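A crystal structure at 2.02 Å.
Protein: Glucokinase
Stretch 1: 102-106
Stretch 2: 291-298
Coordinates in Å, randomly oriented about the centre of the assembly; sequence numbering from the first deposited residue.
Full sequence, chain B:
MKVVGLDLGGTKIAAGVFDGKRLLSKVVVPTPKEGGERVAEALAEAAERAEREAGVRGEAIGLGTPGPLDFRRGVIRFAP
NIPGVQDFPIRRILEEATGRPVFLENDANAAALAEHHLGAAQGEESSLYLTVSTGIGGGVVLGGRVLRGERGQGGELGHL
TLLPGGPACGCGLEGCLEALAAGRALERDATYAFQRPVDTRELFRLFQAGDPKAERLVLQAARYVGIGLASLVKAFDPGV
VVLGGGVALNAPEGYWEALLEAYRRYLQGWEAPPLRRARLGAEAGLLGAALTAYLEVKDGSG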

ATOM      1  N   VAL B 102     -20.922   6.250  40.218  1.00 21.23           N
ATOM      2  CA  VAL B 102     -21.170   6.002  38.811  1.00 19.90           C
ATOM      3  C   VAL B 102     -19.815   5.718  38.146  1.00 20.75           C
ATOM      4  O   VAL B 102     -18.839   6.456  38.377  1.00 20.24           O
ATOM      5  CB  VAL B 102     -21.828   7.239  38.152  1.00 19.66           C
ATOM      6  CG1 VAL B 102     -21.854   7.088  36.637  1.00 20.15           C
ATOM      7  CG2 VAL B 102     -23.236   7.461  38.685  1.00 19.51           C
ATOM      8  N   PHE B 103     -19.775   4.659  37.329  1.00 19.71           N
ATOM      9  CA  PHE B 103     -18.585   4.267  36.584  1.00 20.69           C
ATOM     10  C   PHE B 103     -18.887   4.323  35.079  1.00 21.11           C
ATOM     11  O   PHE B 103     -19.786   3.645  34.588  1.00 21.42           O
ATOM     12  CB  PHE B 103     -18.135   2.851  37.026  1.00 21.05           C
ATOM     13  CG  PHE B 103     -17.745   2.764  38.494  1.00 22.40           C
ATOM     14  CD1 PHE B 103     -16.474   3.153  38.906  1.00 25.41           C
ATOM     15  CD2 PHE B 103     -18.665   2.325  39.455  1.00 22.99           C
ATOM     16  CE1 PHE B 103     -16.105   3.088  40.263  1.00 27.72           C
ATOM     17  CE2 PHE B 103     -18.320   2.254  40.825  1.00 24.29           C
ATOM     18  CZ  PHE B 103     -17.029   2.626  41.228  1.00 26.80           C
ATOM     19  N   LEU B 104     -18.151   5.164  34.357  1.00 20.77           N
ATOM     20  CA  LEU B 104     -18.371   5.391  32.937  1.00 21.03           C
ATOM     21  C   LEU B 104     -17.562   4.409  32.095  1.00 20.27           C
ATOM     22  O   LEU B 104     -16.452   4.041  32.465  1.00 18.95           O
ATOM     23  CB  LEU B 104     -17.822   6.760  32.569  1.00 22.36           C
ATOM     24  CG  LEU B 104     -18.433   8.003  33.186  1.00 27.40           C
ATOM     25  CD1 LEU B 104     -17.985   9.195  32.322  1.00 31.01           C
ATOM     26  CD2 LEU B 104     -19.938   7.926  33.223  1.00 30.43           C
ATOM     27  N   GLU B 105     -18.086   4.037  30.938  1.00 18.29           N
ATOM     28  CA  GLU B 105     -17.315   3.204  30.046  1.00 18.10           C
ATOM     29  C   GLU B 105     -17.755   3.499  28.615  1.00 18.20           C
ATOM     30  O   GLU B 105     -18.909   3.858  28.365  1.00 17.84           O
ATOM     31  CB  GLU B 105     -17.490   1.729  30.405  1.00 18.12           C
ATOM     32  CG  GLU B 105     -16.615   0.724  29.557  1.00 17.75           C
ATOM     33  CD  GLU B 105     -15.140   1.050  29.612  1.00 17.90           C
ATOM     34  OE1 GLU B 105     -14.672   1.927  28.825  1.00 18.48           O
ATOM     35  OE2 GLU B 105     -14.439   0.418  30.430  1.00 19.95           O
ATOM     36  N   ASN B 106     -16.809   3.416  27.695  1.00 19.70           N
ATOM     37  CA  ASN B 106     -17.098   3.539  26.269  1.00 20.00           C
ATOM     38  C   ASN B 106     -17.942   2.317  25.847  1.00 19.31           C
ATOM     39  O   ASN B 106     -17.718   1.198  26.326  1.00 17.12           O
ATOM     40  CB  ASN B 106     -15.751   3.620  25.534  1.00 21.79           C
ATOM     41  CG  ASN B 106     -15.823   3.105  24.143  1.00 27.25           C
ATOM     42  OD1 ASN B 106     -16.378   3.770  23.252  1.00 37.00           O
ATOM     43  ND2 ASN B 106     -15.255   1.936  23.912  1.00 29.98           N
ATOM     44  N   LEU B 291     -21.415  -4.716  34.159  1.00 18.10           N
ATOM     45  CA  LEU B 291     -20.193  -5.373  34.601  1.00 17.55           C
ATOM     46  C   LEU B 291     -19.092  -4.415  34.987  1.00 17.23           C
ATOM     47  O   LEU B 291     -18.291  -4.682  35.905  1.00 17.92           O
ATOM     48  CB  LEU B 291     -19.653  -6.274  33.521  1.00 16.86           C
ATOM     49  CG  LEU B 291     -20.244  -7.655  33.405  1.00 16.75           C
ATOM     50  CD1 LEU B 291     -19.894  -8.123  31.966  1.00 17.23           C
ATOM     51  CD2 LEU B 291     -19.619  -8.567  34.487  1.00 17.68           C
ATOM     52  N   THR B 292     -19.029  -3.293  34.291  1.00 17.67           N
ATOM     53  CA  THR B 292     -18.091  -2.227  34.688  1.00 19.34           C
ATOM     54  C   THR B 292     -18.253  -1.878  36.154  1.00 19.63           C
ATOM     55  O   THR B 292     -17.285  -1.918  36.921  1.00 19.22           O
ATOM     56  CB  THR B 292     -18.228  -0.974  33.734  1.00 18.87           C
ATOM     57  OG1 THR B 292     -17.917  -1.400  32.415  1.00 19.53           O
ATOM     58  CG2 THR B 292     -17.287   0.175  34.115  1.00 18.06           C
ATOM     59  N   ALA B 293     -19.474  -1.532  36.553  1.00 20.75           N
ATOM     60  CA  ALA B 293     -19.731  -1.156  37.961  1.00 20.46           C
ATOM     61  C   ALA B 293     -19.512  -2.365  38.900  1.00 20.70           C
ATOM     62  O   ALA B 293     -18.988  -2.242  40.015  1.00 21.61           O
ATOM     63  CB  ALA B 293     -21.184  -0.613  38.104  1.00 19.54           C
ATOM     64  N   TYR B 294     -19.945  -3.535  38.464  1.00 21.75           N
ATOM     65  CA  TYR B 294     -19.870  -4.749  39.306  1.00 21.80           C
ATOM     66  C   TYR B 294     -18.404  -5.085  39.662  1.00 22.27           C
ATOM     67  O   TYR B 294     -18.022  -5.307  40.854  1.00 20.42           O
ATOM     68  CB  TYR B 294     -20.557  -5.921  38.561  1.00 21.70           C
ATOM     69  CG  TYR B 294     -20.536  -7.201  39.369  1.00 24.79           C
ATOM     70  CD1 TYR B 294     -19.472  -8.098  39.285  1.00 23.63           C
ATOM     71  CD2 TYR B 294     -21.563  -7.471  40.266  1.00 25.40           C
ATOM     72  CE1 TYR B 294     -19.468  -9.302  40.075  1.00 26.95           C
ATOM     73  CE2 TYR B 294     -21.564  -8.618  41.043  1.00 27.29           C
ATOM     74  CZ  TYR B 294     -20.537  -9.528  40.944  1.00 25.79           C
ATOM     75  OH  TYR B 294     -20.609 -10.631  41.758  1.00 31.27           O
ATOM     76  N   LEU B 295     -17.566  -5.128  38.631  1.00 22.26           N
ATOM     77  CA  LEU B 295     -16.158  -5.422  38.823  1.00 24.40           C
ATOM     78  C   LEU B 295     -15.441  -4.278  39.559  1.00 25.91           C
ATOM     79  O   LEU B 295     -14.543  -4.524  40.314  1.00 26.31           O
ATOM     80  CB  LEU B 295     -15.471  -5.749  37.482  1.00 23.95           C
ATOM     81  CG  LEU B 295     -16.084  -6.994  36.810  1.00 23.88           C
ATOM     82  CD1 LEU B 295     -15.621  -7.133  35.358  1.00 25.76           C
ATOM     83  CD2 LEU B 295     -15.827  -8.346  37.588  1.00 23.35           C
ATOM     84  N   GLU B 296     -15.826  -3.028  39.346  1.00 27.67           N
ATOM     85  CA  GLU B 296     -15.212  -1.973  40.143  1.00 31.03           C
ATOM     86  C   GLU B 296     -15.519  -2.156  41.615  1.00 32.15           C
ATOM     87  O   GLU B 296     -14.634  -2.033  42.442  1.00 32.94           O
ATOM     88  CB  GLU B 296     -15.691  -0.588  39.712  1.00 31.03           C
ATOM     89  CG  GLU B 296     -14.991  -0.099  38.492  1.00 34.88           C
ATOM     90  CD  GLU B 296     -13.665   0.594  38.843  1.00 38.85           C
ATOM     91  OE1 GLU B 296     -13.031   1.096  37.901  1.00 40.92           O
ATOM     92  OE2 GLU B 296     -13.287   0.658  40.047  1.00 41.07           O
ATOM     93  N   VAL B 297     -16.778  -2.433  41.938  1.00 34.21           N
ATOM     94  CA  VAL B 297     -17.183  -2.577  43.338  1.00 36.78           C
ATOM     95  C   VAL B 297     -16.535  -3.809  43.968  1.00 38.96           C
ATOM     96  O   VAL B 297     -16.011  -3.744  45.092  1.00 38.71           O
ATOM     97  CB  VAL B 297     -18.698  -2.651  43.487  1.00 36.86           C
ATOM     98  CG1 VAL B 297     -19.059  -3.076  44.918  1.00 37.68           C
ATOM     99  CG2 VAL B 297     -19.331  -1.305  43.121  1.00 35.58           C
ATOM    100  N   LYS B 298     -16.589  -4.928  43.241  1.00 41.03           N
ATOM    101  CA  LYS B 298     -15.829  -6.136  43.562  1.00 44.03           C
ATOM    102  C   LYS B 298     -14.309  -5.897  43.775  1.00 45.12           C
ATOM    103  O   LYS B 298     -13.751  -6.374  44.768  1.00 45.17           O
ATOM    104  CB  LYS B 298     -16.056  -7.181  42.463  1.00 44.32           C
ATOM    105  CG  LYS B 298     -15.872  -8.593  42.928  1.00 48.24           C
ATOM    106  CD  LYS B 298     -15.527  -9.542  41.786  1.00 51.99           C
ATOM    107  CE  LYS B 298     -15.344 -10.954  42.363  1.00 54.69           C
ATOM    108  NZ  LYS B 298     -14.686 -11.936  41.444  1.00 55.98           N
TER
HETATM  109  O   HOH W   1     -15.038  -1.345  32.102  1.00 21.79           O

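Residues 102-106 form a β-strand and residues 291-298 lie within an α-helix that extends beyond the stretch at both ends. The helical assignment rests on four i to i-4 bonds: Leu-295 N to Leu-291 O at 2.9 Å, Glu-296 N to Thr-292 O at 3.0 Å, Val-297 N to Ala-293 O at 2.9 Å and Lys-298 N to Tyr-294 O at 2.8 Å. The N-to-C directions of strand and helix make an angle of 128°, and their axes approach to 8.1 Å. The two backbones come nearest at Phe-103 CA and Ala-293 CA, 5.7 Å apart. No hydrogen bond links the stretches directly; the contact, which buries 279 Å² summed over both sides, is made by packing that is mostly of side chains, with one water bridge beside it.

The CA-to-CB directions alternate along the strand, and the residues with the larger covered areas are those that point toward the helix. The CA-to-CB bonds of Phe-103 and Glu-105 point toward the helix, whereas those of Val-102 and Leu-104 point away. On the helix, Thr-292 and Glu-296, one turn apart, point toward the strand, while Ala-293 and Val-297 project sideways.

Phe-103 dominates the packing, with 110 Å² covered by the helix. With chi1 at -62° (m) and chi2 at -82°, the ring presents a face to Glu-296, whose CB lies 3.7 Å from the ring centroid and only 10° off the ring normal. That position is the evidence for a CH-pi contact over the face. Glu-296 CG is also over this face, 3.6 Å from Phe-103 CD1; the aliphatic part of an acidic side chain thus serves as a packing surface. Ala-293 and Val-297 approach the ring obliquely. Ala-293 CA is 3.9 Å from Phe-103 CD2, and its CB is 4.1 Å from the same ring atom; the small side chain accompanies a close approach of the backbone itself. Val-297 CG2 makes a looser apolar contact at 4.4 Å from Phe-103 CE2.

Thr-292 meets the strand with both branches. Its methyl CG2 lies 4.0 Å from both Phe-103 CB and Glu-105 CB, and its hydroxyl OG1 lies 3.7 Å from Glu-105 CB, a packing distance. The polar connection between Thr-292 and Glu-105 runs through water 1, which donates to Glu-105 OE2 at 2.5 Å and to Thr-292 OG1 at 2.9 Å. The other carboxylate oxygen turns back to its own strand: Asn-106 N donates to Glu-105 OE1 at 2.8 Å, with an N-H...O angle of 143°. The Glu-105 carboxylate thus accepts a backbone N-H from its own strand through OE1 and the bridging water through OE2.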